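PDB 4QNY: mitogen activated protein kinase, putative from Leishmania donovani, which probably transfers the gamma-phosphate of ATP to serine or threonine residues of protein substrates, as MAP kinases do. Local coordinates for residues L48-R53 against M105-T110; D81-L86 against L135-I140. One frame throughout, in Å; residues are numbered along the deposited sequence.

Overall arrangement
Contact 1 lines the nucleotide cleft between the two lobes of the kinase; contact 2 lies deeper, their centres about 16 Å apart. Contact 1 joins two strands of the small-lobe sheet and runs on into the hinge; it is partly buried, bonded through the backbone and laid against the nucleotide. In contact 2, buried nearer the centre of the chain, the loop from helix 62-77 to strand 86-90 packs on helix 124-143 of the large lobe and reaches the pocket only through Ile-84. Side chains dominate, apolar at Ala-137, Ile-83 and Ile-140, with a polar group of buried Asn-82 and partly exposed Arg-136. The two touch directly: Gly-85 O lies against Met-105 CB, and Ile-84 CD1 against Asp-106 O and Met-108.

Contact 1 (L48-R53 against M105-T110). With ANP (phosphoaminophosphonic acid-adenylate ester), chain D.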
ATOM      1  N   LEU A  48     -14.014 -14.105  13.310  1.00 28.51           N
ATOM      2  CA  LEU A  48     -14.175 -13.076  12.291  1.00 26.84           C
ATOM      3  C   LEU A  48     -13.098 -13.185  11.219  1.00 32.18           C
ATOM      4  O   LEU A  48     -11.959 -13.554  11.503  1.00 37.06           O
ATOM      5  CB  LEU A  48     -14.152 -11.687  12.928  1.00 26.16           C
ATOM      6  CG  LEU A  48     -15.414 -11.308  13.704  1.00 38.46           C
ATOM      7  CD1 LEU A  48     -15.158 -10.100  14.584  1.00 42.73           C
ATOM      8  CD2 LEU A  48     -16.563 -11.041  12.744  1.00 37.62           C
ATOM      9  N   VAL A  49     -13.472 -12.858   9.987  1.00 27.07           N
ATOM     10  CA  VAL A  49     -12.578 -13.000   8.847  1.00 24.91           C
ATOM     11  C   VAL A  49     -12.983 -12.027   7.738  1.00 26.11           C
ATOM     12  O   VAL A  49     -14.162 -11.707   7.586  1.00 22.39           O
ATOM     13  CB  VAL A  49     -12.574 -14.465   8.331  1.00 40.01           C
ATOM     14  CG1 VAL A  49     -12.929 -14.545   6.850  1.00 39.48           C
ATOM     15  CG2 VAL A  49     -11.231 -15.126   8.612  1.00 36.77           C
ATOM     16  N   ALA A  50     -12.000 -11.537   6.987  1.00 21.67           N
ATOM     17  CA  ALA A  50     -12.266 -10.608   5.894  1.00 25.15           C
ATOM     18  C   ALA A  50     -12.337 -11.332   4.553  1.00 20.51           C
ATOM     19  O   ALA A  50     -11.525 -12.212   4.265  1.00 20.48           O
ATOM     20  CB  ALA A  50     -11.202  -9.523   5.852  1.00 20.64           C
ATOM     21  N   MET A  51     -13.313 -10.953   3.736  1.00 20.31           N
ATOM     22  CA  MET A  51     -13.489 -11.553   2.421  1.00 26.06           C
ATOM     23  C   MET A  51     -13.468 -10.495   1.324  1.00 19.60           C
ATOM     24  O   MET A  51     -14.262  -9.555   1.337  1.00 19.74           O
ATOM     25  CB  MET A  51     -14.795 -12.347   2.361  1.00 29.13           C
ATOM     26  CG  MET A  51     -14.839 -13.534   3.309  1.00 31.31           C
ATOM     27  SD  MET A  51     -16.280 -14.580   3.039  1.00 41.82           S
ATOM     28  CE  MET A  51     -15.997 -15.119   1.355  1.00 44.22           C
ATOM     29  N   LYS A  52     -12.552 -10.660   0.376  1.00 23.35           N
ATOM     30  CA  LYS A  52     -12.371  -9.698  -0.703  1.00 31.38           C
ATOM     31  C   LYS A  52     -12.880 -10.258  -2.029  1.00 26.76           C
ATOM     32  O   LYS A  52     -12.278 -11.168  -2.600  1.00 23.93           O
ATOM     33  CB  LYS A  52     -10.893  -9.314  -0.818  1.00 31.47           C
ATOM     34  CG  LYS A  52     -10.591  -8.231  -1.838  1.00 36.98           C
ATOM     35  CD  LYS A  52      -9.113  -7.874  -1.811  1.00 34.63           C
ATOM     36  CE  LYS A  52      -8.790  -6.751  -2.778  1.00 37.91           C
ATOM     37  NZ  LYS A  52      -7.352  -6.369  -2.715  1.00 33.55           N
ATOM     38  N   ARG A  53     -13.991  -9.713  -2.513  1.00 19.28           N
ATOM     39  CA  ARG A  53     -14.584 -10.178  -3.762  1.00 19.49           C
ATOM     40  C   ARG A  53     -13.894  -9.558  -4.969  1.00 21.46           C
ATOM     41  O   ARG A  53     -13.586  -8.367  -4.979  1.00 19.41           O
ATOM     42  CB  ARG A  53     -16.084  -9.861  -3.801  1.00 20.01           C
ATOM     43  CG  ARG A  53     -16.824 -10.503  -4.972  1.00 20.40           C
ATOM     44  CD  ARG A  53     -18.286 -10.075  -5.021  1.00 21.05           C
ATOM     45  NE  ARG A  53     -19.050 -10.825  -6.016  1.00 28.34           N
ATOM     46  CZ  ARG A  53     -19.233 -10.434  -7.273  1.00 39.45           C
ATOM     47  NH1 ARG A  53     -18.706  -9.294  -7.700  1.00 49.08           N
ATOM     48  NH2 ARG A  53     -19.944 -11.183  -8.106  1.00 22.53           N
ATOM     49  N   MET A 105      -9.053 -13.310   3.944  1.00 28.96           N
ATOM     50  CA  MET A 105      -7.917 -12.864   4.744  1.00 29.46           C
ATOM     51  C   MET A 105      -8.279 -12.718   6.218  1.00 31.09           C
ATOM     52  O   MET A 105      -9.457 -12.717   6.578  1.00 33.09           O
ATOM     53  CB  MET A 105      -7.390 -11.528   4.218  1.00 25.88           C
ATOM     54  CG  MET A 105      -7.166 -11.484   2.719  1.00 33.89           C
ATOM     55  SD  MET A 105      -7.147  -9.790   2.103  1.00 38.36           S
ATOM     56  CE  MET A 105      -8.833  -9.289   2.446  1.00 61.04           C
ATOM     57  N   ASP A 106      -7.261 -12.591   7.064  1.00 21.91           N
ATOM     58  CA  ASP A 106      -7.472 -12.269   8.471  1.00 22.66           C
ATOM     59  C   ASP A 106      -8.139 -10.904   8.593  1.00 22.28           C
ATOM     60  O   ASP A 106      -7.969 -10.045   7.728  1.00 21.55           O
ATOM     61  CB  ASP A 106      -6.150 -12.283   9.242  1.00 29.81           C
ATOM     62  CG  ASP A 106      -5.569 -13.675   9.382  1.00 36.37           C
ATOM     63  OD1 ASP A 106      -6.338 -14.616   9.674  1.00 38.51           O
ATOM     64  OD2 ASP A 106      -4.342 -13.829   9.204  1.00 38.86           O
ATOM     65  N   ILE A 107      -8.897 -10.704   9.664  1.00 25.47           N
ATOM     66  CA  ILE A 107      -9.628  -9.457   9.842  1.00 32.11           C
ATOM     67  C   ILE A 107      -8.844  -8.464  10.704  1.00 35.19           C
ATOM     68  O   ILE A 107      -8.203  -8.839  11.687  1.00 32.06           O
ATOM     69  CB  ILE A 107     -11.028  -9.711  10.465  1.00 26.03           C
ATOM     70  CG1 ILE A 107     -11.855  -8.424  10.492  1.00 25.64           C
ATOM     71  CG2 ILE A 107     -10.910 -10.322  11.856  1.00 27.43           C
ATOM     72  CD1 ILE A 107     -12.180  -7.882   9.121  1.00 39.48           C
ATOM     73  N   MET A 108      -8.877  -7.198  10.303  1.00 33.55           N
ATOM     74  CA  MET A 108      -8.314  -6.120  11.102  1.00 32.76           C
ATOM     75  C   MET A 108      -9.416  -5.110  11.405  1.00 30.90           C
ATOM     76  O   MET A 108     -10.393  -5.009  10.663  1.00 26.33           O
ATOM     77  CB  MET A 108      -7.140  -5.456  10.381  1.00 34.57           C
ATOM     78  CG  MET A 108      -5.936  -6.372  10.186  1.00 21.54           C
ATOM     79  SD  MET A 108      -5.086  -6.767  11.729  1.00 30.01           S
ATOM     80  CE  MET A 108      -4.323  -5.189  12.105  1.00 21.16           C
ATOM     81  N   GLU A 109      -9.259  -4.370  12.497  1.00 29.00           N
ATOM     82  CA  GLU A 109     -10.315  -3.483  12.978  1.00 36.16           C
ATOM     83  C   GLU A 109     -10.605  -2.325  12.020  1.00 31.17           C
ATOM     84  O   GLU A 109     -11.765  -2.010  11.759  1.00 36.25           O
ATOM     85  CB  GLU A 109      -9.950  -2.943  14.364  1.00 36.90           C
ATOM     86  CG  GLU A 109      -9.884  -4.023  15.436  1.00 56.11           C
ATOM     87  CD  GLU A 109      -9.474  -3.487  16.794  1.00 68.02           C
ATOM     88  OE1 GLU A 109      -9.552  -2.257  16.998  1.00 66.90           O
ATOM     89  OE2 GLU A 109      -9.074  -4.296  17.657  1.00 74.72           O
ATOM     90  N   THR A 110      -9.554  -1.703  11.495  1.00 26.09           N
ATOM     91  CA  THR A 110      -9.707  -0.567  10.588  1.00 21.07           C
ATOM     92  C   THR A 110      -8.404  -0.300   9.839  1.00 23.84           C
ATOM     93  O   THR A 110      -7.494  -1.128   9.864  1.00 28.76           O
ATOM     94  CB  THR A 110     -10.133   0.708  11.348  1.00 32.78           C
ATOM     95  OG1 THR A 110     -10.270   1.796  10.427  1.00 37.32           O
ATOM     96  CG2 THR A 110      -9.105   1.070  12.411  1.00 36.26           C
TER
HETATM   97  PG  ANP D 402      -7.142  -3.903  -5.264  1.00113.16           P
HETATM   98  O1G ANP D 402      -8.494  -4.538  -5.174  1.00112.11           O
HETATM   99  O2G ANP D 402      -6.041  -4.990  -4.957  1.00 39.62           O
HETATM  100  O3G ANP D 402      -6.919  -3.356  -6.732  1.00 61.08           O
HETATM  101  PB  ANP D 402      -8.338  -2.391  -3.185  1.00 24.36           P
HETATM  102  O1B ANP D 402      -9.581  -2.354  -4.014  1.00 41.58           O
HETATM  103  O2B ANP D 402      -8.193  -1.027  -2.449  1.00 13.73           O
HETATM  104  N3B ANP D 402      -6.987  -2.622  -4.161  1.00 33.02           N
HETATM  105  PA  ANP D 402      -7.884  -3.444  -0.663  1.00 22.80           P
HETATM  106  O1A ANP D 402      -7.015  -2.258  -0.482  1.00 20.43           O
HETATM  107  O2A ANP D 402      -7.163  -4.764  -0.379  1.00 21.54           O
HETATM  108  O3A ANP D 402      -8.447  -3.559  -2.153  1.00 30.52           O
HETATM  109  O5' ANP D 402      -9.144  -3.273   0.282  1.00 25.62           O
HETATM  110  C5' ANP D 402      -9.918  -2.055   0.312  1.00 26.91           C
HETATM  111  C4' ANP D 402     -10.231  -1.706   1.746  1.00 21.07           C
HETATM  112  O4' ANP D 402     -10.811  -2.845   2.413  1.00 22.84           O
HETATM  113  C3' ANP D 402      -9.034  -1.328   2.606  1.00 20.08           C
HETATM  114  O3' ANP D 402      -8.696   0.044   2.439  1.00 25.61           O
HETATM  115  C2' ANP D 402      -9.544  -1.624   4.018  1.00 25.53           C
HETATM  116  O2' ANP D 402     -10.295  -0.535   4.545  1.00 21.23           O
HETATM  117  C1' ANP D 402     -10.453  -2.838   3.784  1.00 28.79           C
HETATM  118  N9  ANP D 402      -9.821  -4.114   4.102  1.00 26.50           N
HETATM  119  C8  ANP D 402      -9.062  -4.890   3.271  1.00 18.58           C
HETATM  120  N7  ANP D 402      -8.611  -5.995   3.823  1.00 16.66           N
HETATM  121  C5  ANP D 402      -9.114  -5.931   5.114  1.00 11.82           C
HETATM  122  C6  ANP D 402      -8.996  -6.805   6.217  1.00 15.93           C
HETATM  123  N6  ANP D 402      -8.311  -7.950   6.190  1.00 21.42           N
HETATM  124  N1  ANP D 402      -9.619  -6.450   7.364  1.00 18.56           N
HETATM  125  C2  ANP D 402     -10.304  -5.304   7.398  1.00 15.93           C
HETATM  126  N3  ANP D 402     -10.484  -4.406   6.425  1.00 21.21           N
HETATM  127  C4  ANP D 402      -9.858  -4.783   5.305  1.00 21.29           C
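The adenine of ANP lies flat beneath Ala-50, whose CB sits over N6, 3.3 Å away, and the C6 corner of one face. On that same side Ile-107 CD1 hangs obliquely over the N1-C2 rim, 3.4 Å from N1, while Met-105 CE approaches the N7 edge. Ile-84 CD1 comes from the other side of the ring plane, near N6. The hinge reads the N6-N1 edge: N6 donates to Asp-106 O at 2.6 Å, and Met-108 N donates to N1 at 3.1 Å, fairly straight at 163°. This is the characteristic kinase recognition of adenine, with Met-105 in the gatekeeper position.

Behind the base, Ala-50 and Met-105 form an antiparallel hydrogen-bonded pair. Met-105 N reaches Ala-50 O at 2.7 Å in the carbonyl plane, whereas Ala-50 N meets Met-105 O from above its plane. The Met-105 chain bends at its last torsion (chi3 -65°), bringing CE to 3.9 Å from Lys-52 CB. Ile-107 has CG1 anti to the backbone N, which sends CD1 to the base and leaves CG2 on Leu-48, 3.7 Å from its CB.

Lys-52 extends fully from the strand to the phosphates. Its NZ binds O2A of ANP at 2.8 Å, O2G and O3A, with a weak bond to O1G, and forms a salt bridge with Glu-71. So many oxygens would favour the charged amine; the pair matches the conserved lysine-glutamate bridge of active-like kinases. Glu-71 belongs to helix 62-77. Strand 47-54 is flanked by strands 34-41 and 101-106, and Ile-28 of strand 22-31 touches Ile-107.

Contact 2 (D81-L86 against L135-I140); sequences DNIIGL and LRALHI
The loop backbone comes nearest the helix at Ala-137, whose CB meets Asn-82 O at 3.4 Å and Asn-82 CB at 3.8 Å. Next to it Ile-83 points at the helix, its tip slanting on toward Ile-140. Its CG1 rests 4.1 Å from Ala-137 CB, and CG1 being anti to the carbonyl carbon (chi1 -58°) with an extended second torsion carries CD1 on to Ile-140 CG2, 4.0 Å away. The two isoleucines cross obliquely, the CD1 tip of Ile-83 against the CG2 branch of Ile-140. The small alanine allows the loop backbone to approach, and Ile-140, three residues and about a turn on, extends the apolar patch.

Beside this, partly exposed Arg-136 reaches out of the helix, extended from CG to NE, and crosses Asn-82 at about a right angle, with amide and guanidinium planes 76° apart. Asn-82 OD1 stands 2.7 Å from Arg-136 NH1. NH1 forms a salt bridge with Asp-80, whose same oxygen accepts a hydrogen bond from Asn-82 N, so one carboxylate positions both the arginine and the turn of the loop. The amide nitrogen of Asn-82 is bonded to Leu-164 O, with a weaker bond to Gln-133, and this fixes the rotation of its side chain.

Here the loop following the C-helix of the kinase fold docks on helix 124-143. Phe-169, in the DFG motif, touches Ile-83. Strand 164-166 lies alongside: Ile-166 bonds through its backbone to Asn-82 and Ile-84 and packs on Ala-137 and Leu-138, while helix 302-306 meets the helix through Leu-135 and His-139.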
ATOM      1  N   ASP A  81       3.573 -11.212  10.861  1.00 27.24           N
ATOM      2  CA  ASP A  81       2.560 -10.548  11.672  1.00 37.41           C
ATOM      3  C   ASP A  81       2.229  -9.137  11.183  1.00 26.07           C
ATOM      4  O   ASP A  81       1.153  -8.617  11.473  1.00 25.71           O
ATOM      5  CB  ASP A  81       3.004 -10.496  13.135  1.00 46.90           C
ATOM      6  CG  ASP A  81       3.104 -11.872  13.765  1.00 46.53           C
ATOM      7  OD1 ASP A  81       2.079 -12.587  13.798  1.00 50.31           O
ATOM      8  OD2 ASP A  81       4.204 -12.241  14.225  1.00 49.32           O
ATOM      9  N   ASN A  82       3.146  -8.522  10.444  1.00 25.70           N
ATOM     10  CA  ASN A  82       2.921  -7.166   9.944  1.00 28.23           C
ATOM     11  C   ASN A  82       2.518  -7.139   8.474  1.00 29.68           C
ATOM     12  O   ASN A  82       2.507  -6.083   7.839  1.00 27.49           O
ATOM     13  CB  ASN A  82       4.167  -6.306  10.165  1.00 25.44           C
ATOM     14  CG  ASN A  82       4.442  -6.046  11.636  1.00 29.56           C
ATOM     15  OD1 ASN A  82       5.571  -6.186  12.104  1.00 34.48           O
ATOM     16  ND2 ASN A  82       3.403  -5.667  12.374  1.00 26.74           N
ATOM     17  N   ILE A  83       2.188  -8.309   7.938  1.00 28.25           N
ATOM     18  CA  ILE A  83       1.648  -8.423   6.588  1.00 22.45           C
ATOM     19  C   ILE A  83       0.365  -9.243   6.650  1.00 22.89           C
ATOM     20  O   ILE A  83       0.358 -10.340   7.208  1.00 24.81           O
ATOM     21  CB  ILE A  83       2.649  -9.080   5.616  1.00 25.62           C
ATOM     22  CG1 ILE A  83       3.955  -8.282   5.569  1.00 23.19           C
ATOM     23  CG2 ILE A  83       2.047  -9.198   4.224  1.00 21.94           C
ATOM     24  CD1 ILE A  83       5.043  -8.935   4.744  1.00 23.10           C
ATOM     25  N   ILE A  84      -0.717  -8.708   6.088  1.00 21.46           N
ATOM     26  CA  ILE A  84      -2.023  -9.352   6.188  1.00 21.31           C
ATOM     27  C   ILE A  84      -1.981 -10.770   5.608  1.00 30.34           C
ATOM     28  O   ILE A  84      -1.445 -11.007   4.523  1.00 21.06           O
ATOM     29  CB  ILE A  84      -3.128  -8.510   5.493  1.00 22.37           C
ATOM     30  CG1 ILE A  84      -4.516  -9.048   5.848  1.00 25.72           C
ATOM     31  CG2 ILE A  84      -2.915  -8.434   3.985  1.00 19.93           C
ATOM     32  CD1 ILE A  84      -4.896  -8.830   7.298  1.00 21.29           C
ATOM     33  N   GLY A  85      -2.522 -11.717   6.368  1.00 30.45           N
ATOM     34  CA  GLY A  85      -2.413 -13.124   6.027  1.00 37.43           C
ATOM     35  C   GLY A  85      -3.508 -13.628   5.110  1.00 35.60           C
ATOM     36  O   GLY A  85      -4.563 -13.008   4.976  1.00 26.99           O
ATOM     37  N   LEU A  86      -3.249 -14.766   4.477  1.00 32.65           N
ATOM     38  CA  LEU A  86      -4.211 -15.388   3.579  1.00 28.13           C
ATOM     39  C   LEU A  86      -4.804 -16.640   4.218  1.00 24.23           C
ATOM     40  O   LEU A  86      -4.072 -17.546   4.615  1.00 23.49           O
ATOM     41  CB  LEU A  86      -3.547 -15.737   2.244  1.00 29.34           C
ATOM     42  CG  LEU A  86      -4.465 -16.218   1.120  1.00 29.31           C
ATOM     43  CD1 LEU A  86      -5.383 -15.096   0.667  1.00 27.39           C
ATOM     44  CD2 LEU A  86      -3.648 -16.755  -0.045  1.00 34.74           C
ATOM     45  N   LEU A 135       7.683  -0.291   8.522  1.00 23.19           N
ATOM     46  CA  LEU A 135       9.031  -0.424   7.977  1.00 16.62           C
ATOM     47  C   LEU A 135       9.514  -1.867   8.030  1.00 17.39           C
ATOM     48  O   LEU A 135      10.093  -2.374   7.070  1.00 21.26           O
ATOM     49  CB  LEU A 135      10.004   0.479   8.734  1.00 16.77           C
ATOM     50  CG  LEU A 135       9.884   1.980   8.474  1.00 31.16           C
ATOM     51  CD1 LEU A 135      10.660   2.758   9.519  1.00 38.53           C
ATOM     52  CD2 LEU A 135      10.380   2.316   7.076  1.00 15.63           C
ATOM     53  N   ARG A 136       9.274  -2.520   9.162  1.00 18.09           N
ATOM     54  CA  ARG A 136       9.645  -3.917   9.339  1.00 25.42           C
ATOM     55  C   ARG A 136       8.956  -4.799   8.298  1.00 27.67           C
ATOM     56  O   ARG A 136       9.541  -5.758   7.793  1.00 20.60           O
ATOM     57  CB  ARG A 136       9.292  -4.383  10.752  1.00 19.81           C
ATOM     58  CG  ARG A 136       9.631  -5.831  11.032  1.00 35.94           C
ATOM     59  CD  ARG A 136       8.940  -6.317  12.294  1.00 38.78           C
ATOM     60  NE  ARG A 136       8.890  -7.774  12.354  1.00 42.07           N
ATOM     61  CZ  ARG A 136       8.024  -8.518  11.671  1.00 50.84           C
ATOM     62  NH1 ARG A 136       7.135  -7.943  10.873  1.00 48.82           N
ATOM     63  NH2 ARG A 136       8.049  -9.838  11.785  1.00 58.91           N
ATOM     64  N   ALA A 137       7.713  -4.459   7.974  1.00 18.42           N
ATOM     65  CA  ALA A 137       6.963  -5.185   6.957  1.00 25.32           C
ATOM     66  C   ALA A 137       7.558  -4.945   5.575  1.00 17.95           C
ATOM     67  O   ALA A 137       7.684  -5.871   4.774  1.00 20.84           O
ATOM     68  CB  ALA A 137       5.498  -4.778   6.984  1.00 24.29           C
ATOM     69  N   LEU A 138       7.929  -3.697   5.305  1.00 20.82           N
ATOM     70  CA  LEU A 138       8.528  -3.336   4.025  1.00 19.89           C
ATOM     71  C   LEU A 138       9.879  -4.009   3.822  1.00 29.34           C
ATOM     72  O   LEU A 138      10.241  -4.361   2.701  1.00 30.24           O
ATOM     73  CB  LEU A 138       8.685  -1.820   3.911  1.00 15.93           C
ATOM     74  CG  LEU A 138       7.413  -1.027   3.615  1.00 29.50           C
ATOM     75  CD1 LEU A 138       7.728   0.455   3.537  1.00 14.71           C
ATOM     76  CD2 LEU A 138       6.770  -1.513   2.325  1.00 27.49           C
ATOM     77  N   HIS A 139      10.624  -4.180   4.911  1.00 23.76           N
ATOM     78  CA  HIS A 139      11.923  -4.839   4.848  1.00 31.11           C
ATOM     79  C   HIS A 139      11.770  -6.281   4.382  1.00 30.22           C
ATOM     80  O   HIS A 139      12.582  -6.787   3.609  1.00 25.79           O
ATOM     81  CB  HIS A 139      12.619  -4.794   6.210  1.00 35.74           C
ATOM     82  CG  HIS A 139      13.962  -5.454   6.223  1.00 32.67           C
ATOM     83  ND1 HIS A 139      14.222  -6.599   6.942  1.00 36.47           N
ATOM     84  CD2 HIS A 139      15.120  -5.129   5.600  1.00 44.10           C
ATOM     85  CE1 HIS A 139      15.483  -6.952   6.765  1.00 43.16           C
ATOM     86  NE2 HIS A 139      16.050  -6.077   5.954  1.00 46.25           N
ATOM     87  N   ILE A 140      10.714  -6.932   4.857  1.00 29.73           N
ATOM     88  CA  ILE A 140      10.416  -8.309   4.484  1.00 34.59           C
ATOM     89  C   ILE A 140       9.996  -8.408   3.021  1.00 20.53           C
ATOM     90  O   ILE A 140      10.481  -9.267   2.282  1.00 21.31           O
ATOM     91  CB  ILE A 140       9.312  -8.891   5.383  1.00 32.76           C
ATOM     92  CG1 ILE A 140       9.857  -9.094   6.798  1.00 22.02           C
ATOM     93  CG2 ILE A 140       8.789 -10.202   4.814  1.00 25.71           C
ATOM     94  CD1 ILE A 140       8.809  -9.020   7.875  1.00 21.99           C
TER